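Long-range contacts in DNA alpha-glucosyltransferase (Enterobacteria phage T4, PDB 1YA6), which is a phage-encoded glycosyltransferase of the GT-B fold, seen here with both DNA and uridine-5'-diphosphate bound: residues T209-F214 with Q295-N300; Y253-N258 with A272-C277. All coordinates share one frame; numbering follows the deposited sequence.

Contact 1 (T209-F214 with Q295-N300); sequences TTWKGF and QLSKLN. With UDP (uridine-5'-diphosphate), chain I; nucleotides of chain A.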
ATOM      1  N   THR C 209       1.736  -8.157  10.321  1.00 46.22           N
ATOM      2  CA  THR C 209       2.686  -9.128   9.802  1.00 48.05           C
ATOM      3  C   THR C 209       4.042  -8.538  10.152  1.00 47.96           C
ATOM      4  O   THR C 209       4.306  -7.353   9.946  1.00 46.81           O
ATOM      5  CB  THR C 209       2.627  -9.362   8.298  1.00 50.30           C
ATOM      6  OG1 THR C 209       1.633 -10.349   8.000  1.00 57.37           O
ATOM      7  CG2 THR C 209       3.924  -9.933   7.835  1.00 52.69           C
ATOM      8  N   THR C 210       4.901  -9.386  10.688  1.00 47.30           N
ATOM      9  CA  THR C 210       6.223  -8.987  11.130  1.00 46.59           C
ATOM     10  C   THR C 210       7.099  -8.066  10.278  1.00 44.68           C
ATOM     11  O   THR C 210       7.789  -7.208  10.836  1.00 44.09           O
ATOM     12  CB  THR C 210       7.010 -10.223  11.488  1.00 46.64           C
ATOM     13  OG1 THR C 210       6.938 -11.151  10.399  1.00 49.25           O
ATOM     14  CG2 THR C 210       6.421 -10.850  12.744  1.00 44.57           C
ATOM     15  N   TRP C 211       7.102  -8.217   8.956  1.00 43.87           N
ATOM     16  CA  TRP C 211       7.948  -7.329   8.162  1.00 45.07           C
ATOM     17  C   TRP C 211       7.425  -5.882   8.035  1.00 46.84           C
ATOM     18  O   TRP C 211       8.063  -5.048   7.400  1.00 49.32           O
ATOM     19  CB  TRP C 211       8.235  -7.921   6.778  1.00 42.52           C
ATOM     20  CG  TRP C 211       7.034  -8.344   6.018  1.00 44.61           C
ATOM     21  CD1 TRP C 211       6.372  -9.531   6.126  1.00 44.40           C
ATOM     22  CD2 TRP C 211       6.332  -7.576   5.026  1.00 44.10           C
ATOM     23  NE1 TRP C 211       5.298  -9.552   5.261  1.00 44.21           N
ATOM     24  CE2 TRP C 211       5.253  -8.368   4.575  1.00 43.61           C
ATOM     25  CE3 TRP C 211       6.510  -6.293   4.476  1.00 42.90           C
ATOM     26  CZ2 TRP C 211       4.355  -7.920   3.595  1.00 46.00           C
ATOM     27  CZ3 TRP C 211       5.620  -5.848   3.503  1.00 40.91           C
ATOM     28  CH2 TRP C 211       4.557  -6.658   3.072  1.00 43.54           C
ATOM     29  N   LYS C 212       6.274  -5.578   8.633  1.00 46.12           N
ATOM     30  CA  LYS C 212       5.764  -4.214   8.597  1.00 45.77           C
ATOM     31  C   LYS C 212       6.474  -3.462   9.731  1.00 47.33           C
ATOM     32  O   LYS C 212       6.318  -2.251   9.902  1.00 49.23           O
ATOM     33  CB  LYS C 212       4.247  -4.179   8.829  1.00 43.19           C
ATOM     34  CG  LYS C 212       3.398  -4.804   7.731  1.00 40.70           C
ATOM     35  CD  LYS C 212       3.553  -4.078   6.410  1.00 37.80           C
ATOM     36  CE  LYS C 212       2.535  -4.556   5.373  1.00 35.36           C
ATOM     37  NZ  LYS C 212       2.612  -3.726   4.119  1.00 34.84           N
ATOM     38  N   GLY C 213       7.244  -4.202  10.517  1.00 48.58           N
ATOM     39  CA  GLY C 213       7.978  -3.609  11.622  1.00 49.30           C
ATOM     40  C   GLY C 213       7.198  -3.154  12.849  1.00 49.83           C
ATOM     41  O   GLY C 213       7.555  -2.134  13.445  1.00 50.18           O
ATOM     42  N   PHE C 214       6.163  -3.886  13.263  1.00 50.23           N
ATOM     43  CA  PHE C 214       5.413  -3.450  14.435  1.00 51.17           C
ATOM     44  C   PHE C 214       6.129  -3.675  15.760  1.00 51.80           C
ATOM     45  O   PHE C 214       5.879  -2.970  16.731  1.00 51.95           O
ATOM     46  CB  PHE C 214       4.009  -4.067  14.480  1.00 51.89           C
ATOM     47  CG  PHE C 214       3.979  -5.568  14.523  1.00 53.11           C
ATOM     48  CD1 PHE C 214       3.902  -6.311  13.344  1.00 53.44           C
ATOM     49  CD2 PHE C 214       3.949  -6.238  15.741  1.00 52.51           C
ATOM     50  CE1 PHE C 214       3.785  -7.701  13.380  1.00 54.49           C
ATOM     51  CE2 PHE C 214       3.835  -7.632  15.791  1.00 53.21           C
ATOM     52  CZ  PHE C 214       3.750  -8.365  14.609  1.00 53.42           C
ATOM     53  N   GLN C 295       6.751   4.038   8.866  1.00 52.06           N
ATOM     54  CA  GLN C 295       6.519   2.981   7.890  1.00 50.57           C
ATOM     55  C   GLN C 295       7.826   2.186   7.911  1.00 49.37           C
ATOM     56  O   GLN C 295       8.779   2.512   7.214  1.00 47.18           O
ATOM     57  CB  GLN C 295       6.243   3.567   6.501  1.00 49.05           C
ATOM     58  CG  GLN C 295       5.314   2.722   5.656  1.00 45.87           C
ATOM     59  CD  GLN C 295       5.944   1.424   5.196  1.00 48.42           C
ATOM     60  OE1 GLN C 295       6.976   0.997   5.721  1.00 48.07           O
ATOM     61  NE2 GLN C 295       5.317   0.780   4.209  1.00 47.93           N
ATOM     62  N   LEU C 296       7.843   1.132   8.722  1.00 51.05           N
ATOM     63  CA  LEU C 296       9.035   0.314   8.917  1.00 53.03           C
ATOM     64  C   LEU C 296       9.044  -1.048   8.233  1.00 55.01           C
ATOM     65  O   LEU C 296       9.438  -2.039   8.840  1.00 56.88           O
ATOM     66  CB  LEU C 296       9.260   0.130  10.423  1.00 51.10           C
ATOM     67  CG  LEU C 296       8.944   1.363  11.289  1.00 49.66           C
ATOM     68  CD1 LEU C 296       8.903   0.978  12.753  1.00 48.85           C
ATOM     69  CD2 LEU C 296       9.972   2.453  11.043  1.00 46.86           C
ATOM     70  N   SER C 297       8.621  -1.097   6.972  1.00 58.02           N
ATOM     71  CA  SER C 297       8.610  -2.350   6.224  1.00 59.15           C
ATOM     72  C   SER C 297      10.039  -2.704   5.855  1.00 61.59           C
ATOM     73  O   SER C 297      10.805  -1.838   5.437  1.00 61.26           O
ATOM     74  CB  SER C 297       7.759  -2.214   4.964  1.00 57.47           C
ATOM     75  OG  SER C 297       6.402  -2.045   5.313  1.00 54.79           O
ATOM     76  N   LYS C 298      10.376  -3.983   5.982  1.00 64.68           N
ATOM     77  CA  LYS C 298      11.725  -4.462   5.727  1.00 69.78           C
ATOM     78  C   LYS C 298      11.766  -5.652   4.776  1.00 75.47           C
ATOM     79  O   LYS C 298      12.182  -6.745   5.169  1.00 77.80           O
ATOM     80  CB  LYS C 298      12.344  -4.861   7.066  1.00 67.76           C
ATOM     81  CG  LYS C 298      11.718  -4.092   8.246  1.00 69.94           C
ATOM     82  CD  LYS C 298      11.966  -4.724   9.625  1.00 70.24           C
ATOM     83  CE  LYS C 298      11.242  -6.052   9.801  1.00 69.35           C
ATOM     84  NZ  LYS C 298      11.334  -6.552  11.198  1.00 67.55           N
ATOM     85  N   LEU C 299      11.354  -5.460   3.526  1.00 80.71           N
ATOM     86  CA  LEU C 299      11.372  -6.569   2.569  1.00 86.47           C
ATOM     87  C   LEU C 299      12.765  -6.961   2.050  1.00 88.99           C
ATOM     88  O   LEU C 299      13.650  -6.113   1.915  1.00 89.20           O
ATOM     89  CB  LEU C 299      10.460  -6.261   1.380  1.00 87.67           C
ATOM     90  CG  LEU C 299       8.992  -6.658   1.522  1.00 87.70           C
ATOM     91  CD1 LEU C 299       8.306  -6.403   0.200  1.00 87.97           C
ATOM     92  CD2 LEU C 299       8.865  -8.130   1.910  1.00 87.18           C
ATOM     93  N   ASN C 300      12.930  -8.251   1.745  1.00 91.60           N
ATOM     94  CA  ASN C 300      14.196  -8.812   1.248  1.00 94.01           C
ATOM     95  C   ASN C 300      14.541  -8.287  -0.154  1.00 94.36           C
ATOM     96  O   ASN C 300      13.700  -8.306  -1.052  1.00 94.50           O
ATOM     97  CB  ASN C 300      14.105 -10.344   1.246  1.00 95.35           C
ATOM     98  CG  ASN C 300      15.462 -11.014   1.366  1.00 97.20           C
ATOM     99  OD1 ASN C 300      16.265 -11.000   0.429  1.00 97.84           O
ATOM    100  ND2 ASN C 300      15.729 -11.604   2.534  1.00 97.72           N
TER
HETATM  101  N1  UDP I2001      -4.961   0.615   4.548  1.00 44.19           N
HETATM  102  C2  UDP I2001      -6.203   1.035   4.953  1.00 45.17           C
HETATM  103  N3  UDP I2001      -6.658   0.461   6.113  1.00 45.57           N
HETATM  104  C4  UDP I2001      -5.999  -0.454   6.902  1.00 45.06           C
HETATM  105  C5  UDP I2001      -4.695  -0.814   6.427  1.00 45.15           C
HETATM  106  C6  UDP I2001      -4.236  -0.280   5.292  1.00 44.28           C
HETATM  107  O2  UDP I2001      -6.851   1.866   4.335  1.00 46.09           O
HETATM  108  O4  UDP I2001      -6.551  -0.894   7.918  1.00 41.00           O
HETATM  109  C1' UDP I2001      -4.460   1.141   3.274  1.00 45.01           C
HETATM  110  C2' UDP I2001      -3.085   1.786   3.368  1.00 46.38           C
HETATM  111  O2' UDP I2001      -3.224   3.156   3.682  1.00 48.65           O
HETATM  112  C3' UDP I2001      -2.541   1.545   1.962  1.00 45.53           C
HETATM  113  C4' UDP I2001      -3.136   0.189   1.592  1.00 44.24           C
HETATM  114  O4' UDP I2001      -4.339   0.050   2.389  1.00 43.19           O
HETATM  115  O3' UDP I2001      -3.024   2.547   1.085  1.00 47.19           O
HETATM  116  C5' UDP I2001      -2.243  -1.003   1.845  1.00 41.82           C
HETATM  117  O5' UDP I2001      -1.231  -1.079   0.848  1.00 42.29           O
HETATM  118  PA  UDP I2001       0.321  -1.115   1.231  1.00 44.58           P
HETATM  119  O1A UDP I2001       1.085  -1.206  -0.046  1.00 42.02           O
HETATM  120  O2A UDP I2001       0.587   0.001   2.171  1.00 39.93           O
HETATM  121  O3A UDP I2001       0.537  -2.505   2.078  1.00 42.62           O
HETATM  122  PB  UDP I2001      -0.192  -3.966   1.973  1.00 38.21           P
HETATM  123  O1B UDP I2001       0.884  -4.986   2.122  1.00 44.25           O
HETATM  124  O2B UDP I2001      -1.338  -3.974   2.914  1.00 42.01           O
HETATM  125  O3B UDP I2001      -0.750  -4.039   0.485  1.00 38.26           O
ATOM    126  P    DC A   4       9.370 -11.762   7.854  1.00 49.95           P
ATOM    127  OP1  DC A   4       9.963 -11.215   6.604  1.00 44.80           O
ATOM    128  OP2  DC A   4       9.218 -10.888   9.053  1.00 42.68           O
ATOM    129  O5'  DC A   4       7.970 -12.400   7.473  1.00 48.22           O
ATOM    130  C5'  DC A   4       7.941 -13.417   6.485  1.00 47.05           C
ATOM    131  C4'  DC A   4       6.674 -14.225   6.587  1.00 43.58           C
ATOM    132  O4'  DC A   4       6.676 -14.965   7.831  1.00 42.77           O
ATOM    133  C3'  DC A   4       5.367 -13.422   6.560  1.00 43.23           C
ATOM    134  O3'  DC A   4       4.493 -14.000   5.589  1.00 47.59           O
ATOM    135  C2'  DC A   4       4.776 -13.666   7.938  1.00 41.30           C
ATOM    136  C1'  DC A   4       5.339 -15.039   8.278  1.00 38.13           C
ATOM    137  N1   DC A   4       5.332 -15.356   9.717  1.00 29.98           N
ATOM    138  C2   DC A   4       4.609 -16.446  10.155  1.00 28.10           C
ATOM    139  O2   DC A   4       4.104 -17.207   9.318  1.00 36.12           O
ATOM    140  N3   DC A   4       4.474 -16.662  11.474  1.00 27.18           N
ATOM    141  C4   DC A   4       5.063 -15.849  12.343  1.00 23.45           C
ATOM    142  N4   DC A   4       4.885 -16.090  13.643  1.00 25.31           N
ATOM    143  C5   DC A   4       5.854 -14.758  11.926  1.00 27.94           C
ATOM    144  C6   DC A   4       5.974 -14.555  10.610  1.00 29.76           C
ATOM    145  P    DT A   5       3.257 -13.152   5.006  1.00 43.61           P
ATOM    146  OP1  DT A   5       3.441 -13.029   3.527  1.00 41.03           O
ATOM    147  OP2  DT A   5       3.080 -11.949   5.851  1.00 41.59           O
ATOM    148  O5'  DT A   5       2.022 -14.127   5.194  1.00 47.44           O
ATOM    149  C5'  DT A   5       2.015 -15.070   6.248  1.00 52.56           C
ATOM    150  C4'  DT A   5       0.623 -15.615   6.434  1.00 54.11           C
ATOM    151  O4'  DT A   5       0.675 -16.321   7.692  1.00 52.68           O
ATOM    152  C3'  DT A   5      -0.416 -14.507   6.592  1.00 58.50           C
ATOM    153  O3'  DT A   5      -1.596 -14.704   5.817  1.00 68.44           O
ATOM    154  C2'  DT A   5      -0.732 -14.468   8.074  1.00 54.46           C
ATOM    155  C1'  DT A   5      -0.193 -15.760   8.645  1.00 48.70           C
ATOM    156  N1   DT A   5       0.588 -15.478   9.848  1.00 44.75           N
ATOM    157  C2   DT A   5       0.305 -16.202  10.975  1.00 42.50           C
ATOM    158  O2   DT A   5      -0.455 -17.154  10.970  1.00 41.42           O
ATOM    159  N3   DT A   5       0.956 -15.772  12.107  1.00 37.27           N
ATOM    160  C4   DT A   5       1.852 -14.730  12.207  1.00 34.05           C
ATOM    161  O4   DT A   5       2.322 -14.429  13.304  1.00 33.37           O
ATOM    162  C5   DT A   5       2.153 -14.056  10.968  1.00 35.21           C
ATOM    163  C7   DT A   5       3.122 -12.915  10.978  1.00 33.56           C
ATOM    164  C6   DT A   5       1.530 -14.472   9.858  1.00 38.57           C
TER
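W211 O takes one hydrogen bond and one CA-H···O contact from 295-300. K298 N gives the hydrogen bond, 2.9 Å to W211 O with an N-H···O angle of 148°, lying in the carbonyl plane, and S297 CA comes to 3.0 Å of W211 O as the CA-H···O contact. Two residues on, G213 CA makes a longer CA-H···O contact with L296 O (3.5 Å).

The W211 indole sits between two aliphatic groups. L299 CD2 lies over one face, 4.2 Å from the centroid of the six-membered ring and 20° off its normal, a CH-pi contact; K212 CD lies above the opposite face, offset toward the rim. With CG lodged between the backbone N and the carbonyl carbon (chi1 52°), the indole turns its NE1 edge toward the DNA, where NE1 makes a weak hydrogen bond of 3.3 Å to OP2 of DT5 of chain A. T210 OG1 donates to OP2 of DC4 of chain A at 2.7 Å.

K212 bends at chi2 and then runs extended to the diphosphate. Its NZ donates to UDP O1B at 2.9 Å and, weakly, to UDP O3A, and also forms a salt bridge with E309. The same E309 accepts a bond from S297 OG, while K298 NZ is bound by Q216. S297 N is fixed by Q295 OE1 (2.9 Å).

The chemistry therefore joins two anionic ligands through one short turn: its threonine and indole N-H meet DNA phosphates, its lysine meets the diphosphate, and E309 links that lysine to 295-300.

Contact 2 (Y253-N258 with A272-C277); sequences YEYYGN and AQILDC. With UDP (uridine-5'-diphosphate), chain I.
E254 with Q273, Y255 with I274 and Y256 with L275 bridge two adjacent parallel strands whose connection, 13 residues between the segments, lacks the helix of the usual beta-alpha-beta crossover. The strand axes run 25° from parallel. E254 straddles Q273, its N donating to A272 O (3.1 Å) and its O accepting from I274 N (3.0 Å, N-H···O angle 180°). The ladder continues with Y256 N to I274 O at 2.8 Å and fades with a weak bond from D276 N to Y256 O, 3.4 Å.

On the face shared by Y253, Y255 and I274, the isoleucine branches diverge: CG1 reaches Y253 CB (3.9 Å), while CG2 meets Y255 CE1 (3.6 Å). I274 O lies over one face of the Y255 ring, and Y255 OH bonds to L237 O.

Past the strand ends a water continues the link, accepting from N258 N (3.0 Å) and donating to D276 OD2 (3.1 Å); N258 ND2 adds a weak bond to C277 O.

Within this sheet 253-256 is an outermost strand, and 272-275 pairs on its other side with 231-235. Helix 214-225 packs F218 against A272 and I274, and F243 of helix 243-248 meets the Y253 ring edge-to-face.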
ATOM      1  N   TYR C 253      -0.275  -2.220  25.693  1.00 61.18           N
ATOM      2  CA  TYR C 253      -1.024  -1.513  24.657  1.00 60.89           C
ATOM      3  C   TYR C 253      -2.488  -1.353  25.074  1.00 62.51           C
ATOM      4  O   TYR C 253      -2.967  -2.068  25.958  1.00 63.27           O
ATOM      5  CB  TYR C 253      -0.944  -2.302  23.336  1.00 57.67           C
ATOM      6  CG  TYR C 253      -1.747  -3.586  23.341  1.00 53.92           C
ATOM      7  CD1 TYR C 253      -3.125  -3.567  23.126  1.00 54.87           C
ATOM      8  CD2 TYR C 253      -1.149  -4.804  23.637  1.00 52.74           C
ATOM      9  CE1 TYR C 253      -3.894  -4.729  23.213  1.00 52.62           C
ATOM     10  CE2 TYR C 253      -1.902  -5.973  23.724  1.00 52.37           C
ATOM     11  CZ  TYR C 253      -3.280  -5.927  23.515  1.00 53.88           C
ATOM     12  OH  TYR C 253      -4.050  -7.070  23.635  1.00 52.02           O
ATOM     13  N   GLU C 254      -3.191  -0.415  24.441  1.00 64.47           N
ATOM     14  CA  GLU C 254      -4.618  -0.174  24.701  1.00 65.65           C
ATOM     15  C   GLU C 254      -5.298  -0.247  23.334  1.00 64.69           C
ATOM     16  O   GLU C 254      -4.965   0.515  22.431  1.00 63.92           O
ATOM     17  CB  GLU C 254      -4.830   1.208  25.334  1.00 69.15           C
ATOM     18  CG  GLU C 254      -4.556   1.272  26.843  1.00 73.79           C
ATOM     19  CD  GLU C 254      -4.297   2.698  27.338  1.00 77.52           C
ATOM     20  OE1 GLU C 254      -4.357   2.935  28.567  1.00 78.82           O
ATOM     21  OE2 GLU C 254      -4.019   3.583  26.496  1.00 79.11           O
ATOM     22  N   TYR C 255      -6.250  -1.160  23.185  1.00 65.30           N
ATOM     23  CA  TYR C 255      -6.919  -1.367  21.899  1.00 65.21           C
ATOM     24  C   TYR C 255      -8.223  -0.597  21.655  1.00 65.54           C
ATOM     25  O   TYR C 255      -9.105  -0.564  22.516  1.00 65.64           O
ATOM     26  CB  TYR C 255      -7.185  -2.868  21.705  1.00 64.20           C
ATOM     27  CG  TYR C 255      -7.153  -3.319  20.263  1.00 63.16           C
ATOM     28  CD1 TYR C 255      -5.947  -3.592  19.627  1.00 64.22           C
ATOM     29  CD2 TYR C 255      -8.328  -3.451  19.530  1.00 63.01           C
ATOM     30  CE1 TYR C 255      -5.907  -3.990  18.292  1.00 64.95           C
ATOM     31  CE2 TYR C 255      -8.303  -3.846  18.195  1.00 64.15           C
ATOM     32  CZ  TYR C 255      -7.090  -4.115  17.585  1.00 65.05           C
ATOM     33  OH  TYR C 255      -7.061  -4.527  16.272  1.00 65.33           O
ATOM     34  N   TYR C 256      -8.341  -0.002  20.464  1.00 65.97           N
ATOM     35  CA  TYR C 256      -9.534   0.753  20.072  1.00 66.27           C
ATOM     36  C   TYR C 256     -10.045   0.345  18.704  1.00 67.40           C
ATOM     37  O   TYR C 256      -9.285  -0.118  17.852  1.00 67.21           O
ATOM     38  CB  TYR C 256      -9.257   2.256  20.004  1.00 63.88           C
ATOM     39  CG  TYR C 256      -8.610   2.823  21.227  1.00 63.47           C
ATOM     40  CD1 TYR C 256      -7.227   2.749  21.398  1.00 62.62           C
ATOM     41  CD2 TYR C 256      -9.380   3.401  22.241  1.00 61.61           C
ATOM     42  CE1 TYR C 256      -6.621   3.231  22.548  1.00 63.54           C
ATOM     43  CE2 TYR C 256      -8.789   3.884  23.399  1.00 61.39           C
ATOM     44  CZ  TYR C 256      -7.408   3.795  23.551  1.00 63.41           C
ATOM     45  OH  TYR C 256      -6.811   4.225  24.713  1.00 62.83           O
ATOM     46  N   GLY C 257     -11.345   0.541  18.508  1.00 69.37           N
ATOM     47  CA  GLY C 257     -11.982   0.259  17.238  1.00 72.03           C
ATOM     48  C   GLY C 257     -12.239   1.620  16.602  1.00 73.95           C
ATOM     49  O   GLY C 257     -12.074   2.647  17.265  1.00 73.82           O
ATOM     50  N   ASN C 258     -12.643   1.651  15.337  1.00 75.11           N
ATOM     51  CA  ASN C 258     -12.885   2.926  14.669  1.00 75.30           C
ATOM     52  C   ASN C 258     -13.948   3.810  15.317  1.00 76.81           C
ATOM     53  O   ASN C 258     -13.901   5.037  15.194  1.00 76.32           O
ATOM     54  CB  ASN C 258     -13.245   2.693  13.208  1.00 74.18           C
ATOM     55  CG  ASN C 258     -12.032   2.472  12.348  1.00 72.48           C
ATOM     56  OD1 ASN C 258     -11.120   3.298  12.320  1.00 70.88           O
ATOM     57  ND2 ASN C 258     -12.013   1.361  11.632  1.00 73.50           N
ATOM     58  N   ALA C 272       1.430   2.197  23.895  1.00 65.08           N
ATOM     59  CA  ALA C 272       1.006   2.343  22.508  1.00 62.96           C
ATOM     60  C   ALA C 272      -0.510   2.167  22.345  1.00 61.55           C
ATOM     61  O   ALA C 272      -1.101   1.192  22.829  1.00 59.93           O
ATOM     62  CB  ALA C 272       1.751   1.340  21.630  1.00 63.03           C
ATOM     63  N   GLN C 273      -1.133   3.134  21.674  1.00 60.19           N
ATOM     64  CA  GLN C 273      -2.568   3.082  21.421  1.00 58.62           C
ATOM     65  C   GLN C 273      -2.677   2.388  20.068  1.00 58.45           C
ATOM     66  O   GLN C 273      -2.043   2.808  19.093  1.00 58.44           O
ATOM     67  CB  GLN C 273      -3.173   4.493  21.339  1.00 57.91           C
ATOM     68  CG  GLN C 273      -2.922   5.422  22.550  1.00 54.38           C
ATOM     69  CD  GLN C 273      -3.353   4.824  23.891  1.00 52.33           C
ATOM     70  OE1 GLN C 273      -2.533   4.259  24.626  1.00 50.57           O
ATOM     71  NE2 GLN C 273      -4.638   4.945  24.210  1.00 45.89           N
ATOM     72  N   ILE C 274      -3.469   1.326  20.013  1.00 56.94           N
ATOM     73  CA  ILE C 274      -3.615   0.559  18.793  1.00 55.36           C
ATOM     74  C   ILE C 274      -5.015   0.641  18.215  1.00 54.33           C
ATOM     75  O   ILE C 274      -6.003   0.344  18.883  1.00 53.28           O
ATOM     76  CB  ILE C 274      -3.264  -0.938  19.043  1.00 57.10           C
ATOM     77  CG1 ILE C 274      -1.953  -1.040  19.834  1.00 56.71           C
ATOM     78  CG2 ILE C 274      -3.152  -1.694  17.711  1.00 54.78           C
ATOM     79  CD1 ILE C 274      -0.789  -0.271  19.228  1.00 56.21           C
ATOM     80  N   LEU C 275      -5.088   1.035  16.954  1.00 53.31           N
ATOM     81  CA  LEU C 275      -6.361   1.135  16.261  1.00 53.80           C
ATOM     82  C   LEU C 275      -6.343  -0.012  15.261  1.00 54.72           C
ATOM     83  O   LEU C 275      -5.292  -0.276  14.673  1.00 56.15           O
ATOM     84  CB  LEU C 275      -6.434   2.486  15.549  1.00 51.77           C
ATOM     85  CG  LEU C 275      -7.533   2.732  14.525  1.00 50.74           C
ATOM     86  CD1 LEU C 275      -8.887   2.487  15.138  1.00 52.20           C
ATOM     87  CD2 LEU C 275      -7.413   4.146  14.015  1.00 49.45           C
ATOM     88  N   ASP C 276      -7.463  -0.714  15.074  1.00 55.20           N
ATOM     89  CA  ASP C 276      -7.457  -1.815  14.113  1.00 57.39           C
ATOM     90  C   ASP C 276      -7.725  -1.334  12.694  1.00 56.29           C
ATOM     91  O   ASP C 276      -7.520  -0.154  12.386  1.00 57.36           O
ATOM     92  CB  ASP C 276      -8.451  -2.916  14.501  1.00 62.17           C
ATOM     93  CG  ASP C 276      -9.888  -2.497  14.350  1.00 67.38           C
ATOM     94  OD1 ASP C 276     -10.773  -3.369  14.545  1.00 67.28           O
ATOM     95  OD2 ASP C 276     -10.130  -1.309  14.039  1.00 72.45           O
ATOM     96  N   CYS C 277      -8.150  -2.239  11.822  1.00 54.20           N
ATOM     97  CA  CYS C 277      -8.426  -1.864  10.442  1.00 53.49           C
ATOM     98  C   CYS C 277      -9.103  -0.509  10.403  1.00 52.37           C
ATOM     99  O   CYS C 277     -10.190  -0.319  10.937  1.00 51.49           O
ATOM    100  CB  CYS C 277      -9.288  -2.918   9.784  1.00 53.66           C
ATOM    101  SG  CYS C 277      -8.468  -4.488   9.903  1.00 61.25           S
TER
HETATM  102  N1  UDP I2001      -4.961   0.615   4.548  1.00 44.19           N
HETATM  103  C2  UDP I2001      -6.203   1.035   4.953  1.00 45.17           C
HETATM  104  N3  UDP I2001      -6.658   0.461   6.113  1.00 45.57           N
HETATM  105  C4  UDP I2001      -5.999  -0.454   6.902  1.00 45.06           C
HETATM  106  C5  UDP I2001      -4.695  -0.814   6.427  1.00 45.15           C
HETATM  107  C6  UDP I2001      -4.236  -0.280   5.292  1.00 44.28           C
HETATM  108  O2  UDP I2001      -6.851   1.866   4.335  1.00 46.09           O
HETATM  109  O4  UDP I2001      -6.551  -0.894   7.918  1.00 41.00           O
HETATM  110  C1' UDP I2001      -4.460   1.141   3.274  1.00 45.01           C
HETATM  111  C2' UDP I2001      -3.085   1.786   3.368  1.00 46.38           C
HETATM  112  O2' UDP I2001      -3.224   3.156   3.682  1.00 48.65           O
HETATM  113  C3' UDP I2001      -2.541   1.545   1.962  1.00 45.53           C
HETATM  114  C4' UDP I2001      -3.136   0.189   1.592  1.00 44.24           C
HETATM  115  O4' UDP I2001      -4.339   0.050   2.389  1.00 43.19           O
HETATM  116  O3' UDP I2001      -3.024   2.547   1.085  1.00 47.19           O
HETATM  117  C5' UDP I2001      -2.243  -1.003   1.845  1.00 41.82           C
HETATM  118  O5' UDP I2001      -1.231  -1.079   0.848  1.00 42.29           O
HETATM  119  PA  UDP I2001       0.321  -1.115   1.231  1.00 44.58           P
HETATM  120  O1A UDP I2001       1.085  -1.206  -0.046  1.00 42.02           O
HETATM  121  O2A UDP I2001       0.587   0.001   2.171  1.00 39.93           O
HETATM  122  O3A UDP I2001       0.537  -2.505   2.078  1.00 42.62           O
HETATM  123  PB  UDP I2001      -0.192  -3.966   1.973  1.00 38.21           P
HETATM  124  O1B UDP I2001       0.884  -4.986   2.122  1.00 44.25           O
HETATM  125  O2B UDP I2001      -1.338  -3.974   2.914  1.00 42.01           O
HETATM  126  O3B UDP I2001      -0.750  -4.039   0.485  1.00 38.26           O
HETATM  127  O   HOH W   1     -13.236  -1.009  14.136  1.00 55.14           O

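In the fold
After the N-terminal seven-stranded parallel sheet, the chain enters the second such sheet at strand 201-205; the loop after it holds 209-214. Helix 214-225, strand 231-235 and helix 243-248 lead to 253-256, whose short excursion returns at 272-275 and closes contact 2. Helix 280-288 and strand 290-295 then bring the chain to 295-300, closing contact 1 around the smaller loop. Contact 1 joins loops that leave the neighbouring strands 201-205 and 290-295, near the middle of the sheet; contact 2 builds the sheet margin. Their centres lie about 19 Å apart and their nearest atoms about 8 Å, without touching, yet both reach UDP, through K212 and C277.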